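Pyocin S5 (Pseudomonas aeruginosa PAO1, PDB 6THK) is a bacteriocin of the channel-forming colicin family that probably kills target bacteria by opening pores that depolarize the cytoplasmic membrane. Local coordinates at residues Q257-T260 with T261-L265. The protein carries 1 engineered substitution. Numbering follows the deposited sequence.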
loop_
_atom_site.group_PDB
_atom_site.type_symbol
_atom_site.label_atom_id
_atom_site.label_comp_id
_atom_site.label_asym_id
_atom_site.label_seq_id
_atom_site.Cartn_x
_atom_site.Cartn_y
_atom_site.Cartn_z
ATOM N N GLN A 257 2.163 -14.032 8.159
ATOM C CA GLN A 257 2.225 -15.495 8.036
ATOM C C GLN A 257 3.589 -15.914 7.516
ATOM O O GLN A 257 4.086 -16.975 7.896
ATOM C CB GLN A 257 1.120 -16.035 7.126
ATOM C CG GLN A 257 -0.232 -16.195 7.829
ATOM C CD GLN A 257 -1.280 -16.894 6.981
ATOM O OE1 GLN A 257 -2.385 -16.377 6.761
ATOM N NE2 GLN A 257 -0.975 -18.105 6.518
ATOM N N LEU A 258 4.205 -15.080 6.658
ATOM C CA LEU A 258 5.547 -15.321 6.137
ATOM C C LEU A 258 6.576 -15.099 7.242
ATOM O O LEU A 258 7.632 -15.727 7.226
ATOM C CB LEU A 258 5.863 -14.379 4.970
ATOM C CG LEU A 258 5.286 -14.695 3.596
ATOM C CD1 LEU A 258 5.811 -13.699 2.578
ATOM C CD2 LEU A 258 5.648 -16.106 3.151
ATOM N N GLN A 259 6.281 -14.182 8.179
ATOM C CA GLN A 259 7.168 -13.861 9.289
ATOM C C GLN A 259 7.259 -15.026 10.280
ATOM O O GLN A 259 8.359 -15.317 10.742
ATOM C CB GLN A 259 6.735 -12.563 9.978
ATOM C CG GLN A 259 7.787 -12.009 10.928
ATOM C CD GLN A 259 8.015 -10.532 10.755
ATOM O OE1 GLN A 259 7.102 -9.714 10.958
ATOM N NE2 GLN A 259 9.264 -10.164 10.444
ATOM N N THR A 260 6.126 -15.707 10.577
ATOM C CA THR A 260 6.113 -16.867 11.483
ATOM C C THR A 260 6.922 -17.974 10.853
ATOM O O THR A 260 7.762 -18.557 11.536
ATOM C CB THR A 260 4.691 -17.347 11.825
ATOM O OG1 THR A 260 4.039 -17.772 10.632
ATOM C CG2 THR A 260 3.865 -16.285 12.547
ATOM N N THR A 261 6.713 -18.222 9.536
ATOM C CA THR A 261 7.450 -19.218 8.752
ATOM C C THR A 261 8.945 -18.911 8.775
ATOM O O THR A 261 9.731 -19.815 9.045
ATOM C CB THR A 261 6.892 -19.325 7.320
ATOM O OG1 THR A 261 5.526 -19.702 7.385
ATOM C CG2 THR A 261 7.599 -20.369 6.498
ATOM N N ASN A 262 9.328 -17.643 8.535
ATOM C CA ASN A 262 10.726 -17.201 8.497
ATOM C C ASN A 262 11.465 -17.307 9.839
ATOM O O ASN A 262 12.694 -17.423 9.846
ATOM C CB ASN A 262 10.835 -15.789 7.942
ATOM C CG ASN A 262 12.193 -15.461 7.380
ATOM O OD1 ASN A 262 12.609 -15.978 6.342
ATOM N ND2 ASN A 262 12.896 -14.558 8.033
ATOM N N ASN A 263 10.727 -17.240 10.967
ATOM C CA ASN A 263 11.294 -17.374 12.314
ATOM C C ASN A 263 11.791 -18.807 12.539
ATOM O O ASN A 263 12.838 -18.991 13.173
ATOM C CB ASN A 263 10.289 -16.943 13.387
ATOM C CG ASN A 263 10.077 -15.451 13.444
ATOM O OD1 ASN A 263 10.953 -14.643 13.091
ATOM N ND2 ASN A 263 8.901 -15.052 13.902
ATOM N N THR A 264 11.067 -19.807 11.969
ATOM C CA THR A 264 11.425 -21.232 11.979
ATOM C C THR A 264 12.706 -21.421 11.126
ATOM O O THR A 264 13.631 -22.124 11.554
ATOM C CB THR A 264 10.245 -22.089 11.474
ATOM O OG1 THR A 264 9.063 -21.741 12.194
ATOM C CG2 THR A 264 10.502 -23.594 11.603
ATOM N N LEU A 265 12.761 -20.751 9.946
ATOM C CA LEU A 265 13.886 -20.750 9.000
ATOM C C LEU A 265 15.177 -20.249 9.655
ATOM O O LEU A 265 16.250 -20.776 9.354
ATOM C CB LEU A 265 13.547 -19.885 7.765
ATOM C CG LEU A 265 12.942 -20.541 6.506
ATOM C CD1 LEU A 265 11.718 -21.392 6.817
ATOM C CD2 LEU A 265 12.517 -19.485 5.525
#
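Gln257 to Thr260 and Thr261 to Leu265 are successive turns of one alpha-helix, 237-267, near its C-terminal end. The backbone N of Thr261 makes a weak hydrogen bond to Gln257 O at 3.3 Å. Asn262 N hydrogen-bonds to Leu258 O at 2.9 Å, and Asn263 N to Gln259 O at 3.1 Å. A second, weak hydrogen bond from Asn263 N goes to Thr260 O, an i to i+3 contact. Both segments lie in a predicted coiled coil, and the helix packs on helix 272-338, where Leu258 and Gln259 touch Leu285.

The main side-chain feature is a pair of threonine hydroxyls that fold back on one carbonyl. Thr260 OG1 donates to Gln257 O at 2.9 Å, and Thr261 OG1 donates to the same oxygen at 3.1 Å. The two hydroxyls come from opposite faces of the carbonyl plane. Thr260 OG1 sits above that plane, 36° out of it, while Thr261 OG1 lies closer to it. In Thr260 a chi1 of 62° tucks OG1 over the backbone, where it meets the carbonyl three residues back. In Thr261 a chi1 of -60° turns OG1 back toward the preceding turn and leaves CG2 anti to the backbone N. Gln257 O is thus gripped by two hydroxyls besides the weak backbone hydrogen bond.

Asn262 is buried, and its ND2 hydrogen-bonds to Ala278 O, tying this helix to helix 272-338. Its CB rests 3.3 Å from Leu258 O. On exposed Asn263, ND2 is 3.2 Å from Gln259 O, but the angle is too poor for a hydrogen bond.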